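Local coordinates for D-galactonate dehydratase family member SEN1436 (Salmonella enterica subsp. enterica serovar Enteritidis, PDB 3TW9), which dehydrates D-gluconate to 2-dehydro-3-deoxy-D-gluconate with low activity in vitro, using one magnesium ion per subunit, as a member of the mandelate racemase/muconate lactonizing enzyme family, at residues L38-V49 with L61-F71; A384-C392 with G409-Y420. All coordinates share one frame; numbering follows the deposited sequence.

Contact 1: residues L38-V49 with L61-F71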
loop_
_atom_site.group_PDB
_atom_site.type_symbol
_atom_site.label_atom_id
_atom_site.label_comp_id
_atom_site.label_asym_id
_atom_site.label_seq_id
_atom_site.Cartn_x
_atom_site.Cartn_y
_atom_site.Cartn_z
ATOM N N LEU C 38 -23.272 20.631 -5.797
ATOM C CA LEU C 38 -22.443 21.810 -5.656
ATOM C C LEU C 38 -22.978 22.743 -4.561
ATOM O O LEU C 38 -24.112 23.220 -4.630
ATOM C CB LEU C 38 -22.340 22.560 -6.980
ATOM C CG LEU C 38 -21.588 21.899 -8.152
ATOM C CD1 LEU C 38 -21.462 22.938 -9.242
ATOM C CD2 LEU C 38 -20.212 21.441 -7.754
ATOM N N THR C 39 -22.152 23.022 -3.564
ATOM C CA THR C 39 -22.599 23.815 -2.398
ATOM C C THR C 39 -21.424 24.602 -1.797
ATOM O O THR C 39 -20.280 24.154 -1.846
ATOM C CB THR C 39 -23.303 22.900 -1.331
ATOM O OG1 THR C 39 -23.853 23.699 -0.270
ATOM C CG2 THR C 39 -22.340 21.838 -0.749
ATOM N N ALA C 40 -21.692 25.779 -1.242
ATOM C CA ALA C 40 -20.623 26.561 -0.614
ATOM C C ALA C 40 -21.004 27.114 0.786
ATOM O O ALA C 40 -20.969 28.327 0.987
ATOM C CB ALA C 40 -20.220 27.703 -1.527
ATOM N N PRO C 41 -21.358 26.232 1.745
ATOM C CA PRO C 41 -21.796 26.731 3.067
ATOM C C PRO C 41 -20.743 27.515 3.849
ATOM O O PRO C 41 -21.091 28.351 4.707
ATOM C CB PRO C 41 -22.149 25.441 3.825
ATOM C CG PRO C 41 -22.293 24.401 2.798
ATOM C CD PRO C 41 -21.318 24.764 1.732
ATOM N N GLY C 42 -19.468 27.249 3.553
ATOM C CA GLY C 42 -18.356 27.983 4.147
ATOM C C GLY C 42 -17.869 29.130 3.294
ATOM O O GLY C 42 -16.788 29.668 3.537
ATOM N N GLY C 43 -18.649 29.502 2.275
ATOM C CA GLY C 43 -18.255 30.571 1.357
ATOM C C GLY C 43 -17.155 30.153 0.385
ATOM O O GLY C 43 -16.480 30.997 -0.202
ATOM N N ILE C 44 -16.991 28.841 0.216
ATOM C CA ILE C 44 -15.948 28.270 -0.665
ATOM C C ILE C 44 -16.631 27.159 -1.481
ATOM O O ILE C 44 -17.275 26.272 -0.902
ATOM C CB ILE C 44 -14.777 27.653 0.166
ATOM C CG1 ILE C 44 -14.041 28.707 1.004
ATOM C CG2 ILE C 44 -13.778 26.950 -0.773
ATOM C CD1 ILE C 44 -13.173 28.139 2.124
ATOM N N ASP C 45 -16.525 27.203 -2.813
ATOM C CA ASP C 45 -17.214 26.213 -3.661
ATOM C C ASP C 45 -16.743 24.780 -3.383
ATOM O O ASP C 45 -15.543 24.505 -3.391
ATOM C CB ASP C 45 -16.986 26.529 -5.150
ATOM C CG ASP C 45 -17.699 27.798 -5.608
ATOM O OD1 ASP C 45 -18.457 28.422 -4.823
ATOM O OD2 ASP C 45 -17.502 28.163 -6.774
ATOM N N LEU C 46 -17.699 23.891 -3.133
ATOM C CA LEU C 46 -17.443 22.473 -2.887
ATOM C C LEU C 46 -18.179 21.602 -3.906
ATOM O O LEU C 46 -19.255 21.979 -4.397
ATOM C CB LEU C 46 -17.898 22.063 -1.479
ATOM C CG LEU C 46 -17.500 22.909 -0.273
ATOM C CD1 LEU C 46 -18.197 22.400 1.004
ATOM C CD2 LEU C 46 -15.950 22.989 -0.092
ATOM N N ALA C 47 -17.589 20.448 -4.226
ATOM C CA ALA C 47 -18.284 19.413 -4.997
ATOM C C ALA C 47 -18.294 18.133 -4.210
ATOM O O ALA C 47 -17.263 17.642 -3.755
ATOM C CB ALA C 47 -17.630 19.170 -6.357
ATOM N N VAL C 48 -19.490 17.600 -4.035
ATOM C CA VAL C 48 -19.688 16.348 -3.361
ATOM C C VAL C 48 -20.457 15.443 -4.309
ATOM O O VAL C 48 -21.505 15.824 -4.836
ATOM C CB VAL C 48 -20.490 16.532 -2.034
ATOM C CG1 VAL C 48 -20.902 15.177 -1.463
ATOM C CG2 VAL C 48 -19.669 17.317 -1.040
ATOM N N VAL C 49 -19.917 14.252 -4.536
ATOM C CA VAL C 49 -20.595 13.210 -5.306
ATOM C C VAL C 49 -21.442 12.333 -4.401
ATOM O O VAL C 49 -20.943 11.845 -3.390
ATOM C CB VAL C 49 -19.552 12.309 -6.082
ATOM C CG1 VAL C 49 -20.178 11.024 -6.660
ATOM C CG2 VAL C 49 -18.921 13.096 -7.212
ATOM N N LEU C 61 -21.018 8.991 -0.223
ATOM C CA LEU C 61 -20.620 10.354 -0.508
ATOM C C LEU C 61 -19.109 10.444 -0.672
ATOM O O LEU C 61 -18.355 9.799 0.079
ATOM C CB LEU C 61 -21.036 11.331 0.589
ATOM C CG LEU C 61 -22.530 11.362 0.885
ATOM C CD1 LEU C 61 -22.725 12.263 2.090
ATOM C CD2 LEU C 61 -23.281 11.854 -0.350
ATOM N N GLY C 62 -18.693 11.290 -1.615
ATOM C CA GLY C 62 -17.283 11.502 -1.880
ATOM C C GLY C 62 -16.980 12.958 -2.164
ATOM O O GLY C 62 -17.840 13.698 -2.617
ATOM N N CYS C 63 -15.755 13.376 -1.866
ATOM C CA CYS C 63 -15.348 14.730 -2.143
ATOM C C CYS C 63 -14.717 14.828 -3.523
ATOM O O CYS C 63 -13.825 14.025 -3.864
ATOM C CB CYS C 63 -14.374 15.266 -1.087
ATOM S SG CYS C 63 -14.118 17.051 -1.135
ATOM N N ALA C 64 -15.148 15.854 -4.270
ATOM C CA ALA C 64 -14.565 16.213 -5.565
ATOM C C ALA C 64 -14.134 17.665 -5.618
ATOM O O ALA C 64 -14.170 18.290 -6.684
ATOM C CB ALA C 64 -15.584 15.894 -6.717
ATOM N N THR C 65 -13.726 18.221 -4.473
ATOM C CA THR C 65 -13.487 19.643 -4.374
ATOM C C THR C 65 -12.101 20.074 -4.875
ATOM O O THR C 65 -11.100 19.975 -4.134
ATOM C CB THR C 65 -13.760 20.127 -2.924
ATOM O OG1 THR C 65 -15.080 19.676 -2.522
ATOM C CG2 THR C 65 -13.646 21.648 -2.791
ATOM N N PHE C 66 -12.074 20.479 -6.148
ATOM C CA PHE C 66 -11.067 21.377 -6.701
ATOM C C PHE C 66 -11.853 22.674 -6.864
ATOM O O PHE C 66 -12.512 22.899 -7.879
ATOM C CB PHE C 66 -10.558 20.803 -8.044
ATOM C CG PHE C 66 -9.659 21.717 -8.852
ATOM C CD1 PHE C 66 -9.042 22.842 -8.308
ATOM C CD2 PHE C 66 -9.395 21.400 -10.184
ATOM C CE1 PHE C 66 -8.208 23.651 -9.067
ATOM C CE2 PHE C 66 -8.545 22.205 -10.960
ATOM C CZ PHE C 66 -7.959 23.340 -10.399
ATOM N N THR C 67 -11.762 23.531 -5.847
ATOM C CA THR C 67 -12.655 24.701 -5.743
ATOM C C THR C 67 -12.573 25.678 -6.929
ATOM O O THR C 67 -13.611 26.156 -7.423
ATOM C CB THR C 67 -12.481 25.450 -4.385
ATOM O OG1 THR C 67 -13.578 26.347 -4.181
ATOM C CG2 THR C 67 -11.203 26.283 -4.345
ATOM N N GLN C 68 -11.354 25.923 -7.420
ATOM C CA GLN C 68 -11.142 26.895 -8.502
ATOM C C GLN C 68 -11.702 26.437 -9.854
ATOM O O GLN C 68 -11.817 27.251 -10.774
ATOM C CB GLN C 68 -9.673 27.264 -8.628
ATOM C CG GLN C 68 -9.074 27.934 -7.384
ATOM C CD GLN C 68 -8.481 26.945 -6.381
ATOM O OE1 GLN C 68 -8.699 25.751 -6.465
ATOM N NE2 GLN C 68 -7.738 27.469 -5.411
ATOM N N ARG C 69 -12.040 25.155 -9.975
ATOM C CA ARG C 69 -12.565 24.628 -11.246
ATOM C C ARG C 69 -13.812 23.796 -11.024
ATOM O O ARG C 69 -14.120 22.890 -11.797
ATOM C CB ARG C 69 -11.483 23.876 -12.053
ATOM C CG ARG C 69 -10.340 24.755 -12.578
ATOM C CD ARG C 69 -10.753 25.725 -13.683
ATOM N NE ARG C 69 -9.632 26.516 -14.200
ATOM C CZ ARG C 69 -9.134 27.627 -13.644
ATOM N NH1 ARG C 69 -9.670 28.140 -12.545
ATOM N NH2 ARG C 69 -8.101 28.254 -14.211
ATOM N N ILE C 70 -14.569 24.147 -9.977
ATOM C CA ILE C 70 -15.694 23.349 -9.552
ATOM C C ILE C 70 -16.706 22.986 -10.640
ATOM O O ILE C 70 -17.179 21.867 -10.658
ATOM C CB ILE C 70 -16.400 23.968 -8.287
ATOM C CG1 ILE C 70 -16.842 22.867 -7.324
ATOM C CG2 ILE C 70 -17.585 24.870 -8.661
ATOM C CD1 ILE C 70 -15.708 22.189 -6.600
ATOM N N PHE C 71 -17.000 23.920 -11.565
ATOM C CA PHE C 71 -18.010 23.656 -12.603
ATOM C C PHE C 71 -17.495 22.676 -13.644
ATOM O O PHE C 71 -18.257 21.874 -14.156
ATOM C CB PHE C 71 -18.516 24.951 -13.266
ATOM C CG PHE C 71 -19.218 25.877 -12.325
ATOM C CD1 PHE C 71 -20.369 25.459 -11.661
ATOM C CD2 PHE C 71 -18.772 27.176 -12.150
ATOM C CE1 PHE C 71 -21.050 26.321 -10.793
ATOM C CE2 PHE C 71 -19.445 28.047 -11.291
ATOM C CZ PHE C 71 -20.579 27.615 -10.610
HETATM O O HOH W 1 -15.390 27.605 -8.745
HETATM O O HOH W 2 -14.685 29.149 -3.933
#
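Val49 and Gly62 form an antiparallel hydrogen-bonded pair, beside the non-hydrogen-bonded pair Val48 and Cys63, where segments 46-49 and 61-63 approach to 4.6 Å, their directions 146° apart. This is the hairpin of strands 46-53 and 59-63 in the three-stranded antiparallel sheet of the N-terminal domain, which in the enolase superfamily caps the barrel. One more backbone bond follows, Ala64 N to Ala47 O, its donor 35° out of the carbonyl plane; then threonine hydroxyls take over. Ala47 N donates to Thr65 OG1 at 3.1 Å. Thr67, with OG1 opposite its own backbone N (chi1 -165°), donates to Asp45 O at 2.8 Å, on an in-plane lone pair. Two waters also bridge Asp45 to Thr67, and the Asp45 carboxylate is held by the backbone N of Glu423 and Gly424.

Ile70, at the start of helix 70-85, packs on the hairpin: its CD1 meets Ala47 CB at 3.6 Å, and its CG1 lies against Leu38 CD2. Leu38 CD1 meets the Phe71 ring obliquely. Gln68, assigned to the substrate site, follows Thr67 in a 3-10 segment, and its NE2 bonds a glycerol probably from the crystallisation liquor; Thr67 touches Asp354, also assigned to that site. Helix 70-85 covers Val49 and Ala64 through Ile77, helix 110-131 reaches Cys63 through Met121, and Leu46 faces Leu385 of helix 383-388.

Contact 2: residues A384-C392 with G409-Y420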
loop_
_atom_site.group_PDB
_atom_site.type_symbol
_atom_site.label_atom_id
_atom_site.label_comp_id
_atom_site.label_asym_id
_atom_site.label_seq_id
_atom_site.Cartn_x
_atom_site.Cartn_y
_atom_site.Cartn_z
ATOM N N ALA C 384 -22.983 26.767 9.072
ATOM C CA ALA C 384 -23.593 26.235 7.857
ATOM C C ALA C 384 -22.964 24.896 7.429
ATOM O O ALA C 384 -23.670 23.945 7.120
ATOM C CB ALA C 384 -23.508 27.249 6.746
ATOM N N LEU C 385 -21.634 24.814 7.465
ATOM C CA LEU C 385 -20.970 23.551 7.127
ATOM C C LEU C 385 -21.419 22.412 8.017
ATOM O O LEU C 385 -21.672 21.321 7.527
ATOM C CB LEU C 385 -19.449 23.679 7.195
ATOM C CG LEU C 385 -18.814 24.361 5.990
ATOM C CD1 LEU C 385 -17.380 24.718 6.325
ATOM C CD2 LEU C 385 -18.925 23.486 4.749
ATOM N N ARG C 386 -21.495 22.668 9.325
ATOM C CA ARG C 386 -21.933 21.649 10.283
ATOM C C ARG C 386 -23.388 21.232 10.051
ATOM O O ARG C 386 -23.745 20.064 10.223
ATOM C CB ARG C 386 -21.730 22.143 11.728
ATOM C CG ARG C 386 -20.293 21.997 12.254
ATOM C CD ARG C 386 -20.147 22.497 13.720
ATOM N NE ARG C 386 -20.289 23.952 13.830
ATOM C CZ ARG C 386 -19.291 24.823 13.696
ATOM N NH1 ARG C 386 -18.062 24.389 13.456
ATOM N NH2 ARG C 386 -19.517 26.133 13.797
ATOM N N ASP C 387 -24.197 22.197 9.621
ATOM C CA ASP C 387 -25.637 22.018 9.444
ATOM C C ASP C 387 -25.884 21.190 8.188
ATOM O O ASP C 387 -26.663 20.233 8.199
ATOM C CB ASP C 387 -26.304 23.402 9.319
ATOM C CG ASP C 387 -27.823 23.343 9.397
ATOM O OD1 ASP C 387 -28.369 22.432 10.043
ATOM O OD2 ASP C 387 -28.477 24.232 8.819
ATOM N N VAL C 388 -25.173 21.542 7.117
ATOM C CA VAL C 388 -25.308 20.869 5.828
ATOM C C VAL C 388 -24.732 19.456 5.857
ATOM O O VAL C 388 -25.265 18.541 5.227
ATOM C CB VAL C 388 -24.703 21.725 4.674
ATOM C CG1 VAL C 388 -24.664 20.932 3.333
ATOM C CG2 VAL C 388 -25.521 23.021 4.465
ATOM N N PHE C 389 -23.659 19.287 6.623
ATOM C CA PHE C 389 -22.918 18.020 6.689
ATOM C C PHE C 389 -22.898 17.428 8.098
ATOM O O PHE C 389 -21.882 17.550 8.800
ATOM C CB PHE C 389 -21.455 18.215 6.248
ATOM C CG PHE C 389 -21.286 18.606 4.813
ATOM C CD1 PHE C 389 -21.157 17.624 3.826
ATOM C CD2 PHE C 389 -21.224 19.951 4.449
ATOM C CE1 PHE C 389 -20.977 17.973 2.492
ATOM C CE2 PHE C 389 -21.047 20.320 3.123
ATOM C CZ PHE C 389 -20.926 19.315 2.132
ATOM N N PRO C 390 -23.998 16.770 8.519
ATOM C CA PRO C 390 -23.996 16.163 9.856
ATOM C C PRO C 390 -23.018 14.982 9.982
ATOM O O PRO C 390 -22.957 14.113 9.095
ATOM C CB PRO C 390 -25.452 15.701 10.050
ATOM C CG PRO C 390 -26.022 15.607 8.704
ATOM C CD PRO C 390 -25.325 16.665 7.879
ATOM N N GLY C 391 -22.263 14.976 11.085
ATOM C CA GLY C 391 -21.217 13.979 11.314
ATOM C C GLY C 391 -19.791 14.529 11.269
ATOM O O GLY C 391 -18.837 13.739 11.312
ATOM N N CYS C 392 -19.638 15.855 11.210
ATOM C CA CYS C 392 -18.299 16.499 11.278
ATOM C C CYS C 392 -17.541 16.024 12.526
ATOM O O CYS C 392 -18.155 15.795 13.575
ATOM C CB CYS C 392 -18.396 18.033 11.249
ATOM S SG CYS C 392 -18.889 18.733 9.656
ATOM N N GLY C 409 -18.869 8.174 8.017
ATOM C CA GLY C 409 -19.581 8.789 9.169
ATOM C C GLY C 409 -20.091 10.207 8.933
ATOM O O GLY C 409 -20.232 11.016 9.862
ATOM N N ILE C 410 -20.364 10.523 7.677
ATOM C CA ILE C 410 -20.729 11.878 7.294
ATOM C C ILE C 410 -21.954 11.776 6.411
ATOM O O ILE C 410 -22.143 10.773 5.723
ATOM C CB ILE C 410 -19.540 12.580 6.521
ATOM C CG1 ILE C 410 -19.742 14.095 6.374
ATOM C CG2 ILE C 410 -19.271 11.897 5.158
ATOM C CD1 ILE C 410 -19.622 14.824 7.638
ATOM N N ASP C 411 -22.803 12.795 6.447
ATOM C CA ASP C 411 -23.901 12.840 5.507
ATOM C C ASP C 411 -23.993 14.235 4.917
ATOM O O ASP C 411 -23.227 15.116 5.292
ATOM C CB ASP C 411 -25.217 12.384 6.157
ATOM C CG ASP C 411 -26.117 11.608 5.180
ATOM O OD1 ASP C 411 -26.077 11.875 3.958
ATOM O OD2 ASP C 411 -26.877 10.734 5.636
ATOM N N ILE C 412 -24.895 14.412 3.954
ATOM C CA ILE C 412 -25.212 15.713 3.416
ATOM C C ILE C 412 -26.738 15.901 3.377
ATOM O O ILE C 412 -27.478 14.976 3.043
ATOM C CB ILE C 412 -24.574 15.950 2.017
ATOM C CG1 ILE C 412 -24.735 17.419 1.599
ATOM C CG2 ILE C 412 -25.098 14.941 0.973
ATOM C CD1 ILE C 412 -23.941 17.827 0.337
ATOM N N ASP C 413 -27.184 17.088 3.778
ATOM C CA ASP C 413 -28.588 17.463 3.648
ATOM C C ASP C 413 -28.712 18.272 2.369
ATOM O O ASP C 413 -28.307 19.443 2.315
ATOM C CB ASP C 413 -29.025 18.302 4.862
ATOM C CG ASP C 413 -30.545 18.507 4.927
ATOM O OD1 ASP C 413 -31.179 18.767 3.888
ATOM O OD2 ASP C 413 -31.107 18.412 6.033
ATOM N N GLU C 414 -29.283 17.646 1.346
ATOM C CA GLU C 414 -29.395 18.253 0.021
ATOM C C GLU C 414 -30.245 19.519 -0.017
ATOM O O GLU C 414 -29.911 20.462 -0.733
ATOM C CB GLU C 414 -29.925 17.219 -0.947
ATOM C CG GLU C 414 -28.954 16.074 -1.158
ATOM C CD GLU C 414 -29.363 15.199 -2.295
ATOM O OE1 GLU C 414 -29.584 15.732 -3.406
ATOM O OE2 GLU C 414 -29.474 13.980 -2.073
ATOM N N ALA C 415 -31.332 19.550 0.757
ATOM C CA ALA C 415 -32.155 20.768 0.856
ATOM C C ALA C 415 -31.380 21.938 1.460
ATOM O O ALA C 415 -31.451 23.059 0.961
ATOM C CB ALA C 415 -33.445 20.506 1.628
ATOM N N LYS C 416 -30.615 21.670 2.513
ATOM C CA LYS C 416 -29.769 22.701 3.138
ATOM C C LYS C 416 -28.579 23.134 2.244
ATOM O O LYS C 416 -28.245 24.322 2.167
ATOM C CB LYS C 416 -29.309 22.247 4.525
ATOM C CG LYS C 416 -30.464 22.128 5.533
ATOM C CD LYS C 416 -29.997 21.566 6.861
ATOM C CE LYS C 416 -31.129 21.526 7.893
ATOM N NZ LYS C 416 -30.681 21.011 9.213
ATOM N N ALA C 417 -27.984 22.165 1.553
ATOM C CA ALA C 417 -26.894 22.423 0.592
ATOM C C ALA C 417 -27.290 23.380 -0.526
ATOM O O ALA C 417 -26.502 24.259 -0.904
ATOM C CB ALA C 417 -26.394 21.101 0.007
ATOM N N ALA C 418 -28.522 23.229 -1.021
ATOM C CA ALA C 418 -29.074 24.051 -2.110
ATOM C C ALA C 418 -29.213 25.531 -1.752
ATOM O O ALA C 418 -29.281 26.390 -2.647
ATOM C CB ALA C 418 -30.424 23.475 -2.565
ATOM N N LYS C 419 -29.207 25.821 -0.446
ATOM C CA LYS C 419 -29.308 27.187 0.064
ATOM C C LYS C 419 -28.023 27.980 -0.099
ATOM O O LYS C 419 -28.036 29.211 0.006
ATOM C CB LYS C 419 -29.718 27.171 1.535
ATOM C CG LYS C 419 -31.128 26.626 1.782
ATOM C CD LYS C 419 -31.330 26.231 3.250
ATOM C CE LYS C 419 -31.046 27.375 4.228
ATOM N NZ LYS C 419 -30.694 26.869 5.593
ATOM N N TYR C 420 -26.912 27.274 -0.361
ATOM C CA TYR C 420 -25.608 27.907 -0.572
ATOM C C TYR C 420 -25.057 27.587 -1.967
ATOM O O TYR C 420 -24.150 26.749 -2.093
ATOM C CB TYR C 420 -24.595 27.450 0.507
ATOM C CG TYR C 420 -25.144 27.545 1.917
ATOM C CD1 TYR C 420 -25.110 28.753 2.622
ATOM C CD2 TYR C 420 -25.722 26.436 2.531
ATOM C CE1 TYR C 420 -25.627 28.842 3.916
ATOM C CE2 TYR C 420 -26.241 26.516 3.824
ATOM C CZ TYR C 420 -26.193 27.719 4.498
ATOM O OH TYR C 420 -26.708 27.790 5.772
HETATM O O HOH W 3 -28.664 18.888 9.094
HETATM O O HOH W 4 -28.396 25.235 6.432
#
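This is a partly buried packing of a helix end and its following loop against an extended segment and a short helix: helix 383-388 and the segment leading into helix 414-417, both late in the chain, pack back against strands 31-39 and 46-53 of the N-terminal domain, away from the annotated sites. Two backbone bonds tie the pieces together, Asp413 N to Val388 O at 2.8 Å and Asp411 N to Pro390 O at 3.0 Å, both nearly along the C=O axis. Asp413 also N-caps helix 414-417, its OD1 accepting from Lys416 N.

Val388 sets CG1 on Ala417 CB and CG2 at 3.6 Å from Tyr420 CE2. Ile412 CD1 runs alongside the Phe389 ring, 3.7 Å from CE1, and Ala384 CB rests obliquely against the Tyr420 ring. Farther out, the extended Lys416 chain passes across Asp387 to a salt bridge, NZ to OD1 at 2.8 Å, on the syn side but 34° out of the carboxylate plane. A water links Asp387 OD2 with Lys419 NZ, 3.1 Å from Tyr420 OH. Gly391, its positive phi (111°) suited to glycine, makes a CA-H...O contact with Gly409 O.

Phe389 and Cys392 lean on Pro357 of helix 357-369, while Ile412 touches Ile37 and Tyr420 touches Thr39, both on strand 31-39.

How the contacts relate
The two contacts illustrate how a small antiparallel sheet is packed on both faces: that of Ala47 and Val49 takes the helix following the hairpin, while Leu46 and Val48 on the other meet the late-chain Leu385 and Phe389. Contact 1, the more buried, has polar bonds mostly of backbone or threonine hydroxyl, and includes Gln68, assigned to the substrate site. Contact 2 is partly buried and adds a salt bridge at its outer side. They meet directly, their centres about 12 Å apart: Ala40 N lies 2.8 Å from Tyr420 O, a probable hydrogen bond, and Thr39 OG1 probably bonds Ala417 O. Pro41 packs on Ala384, so segments 38-49 and 384-392 touch as well.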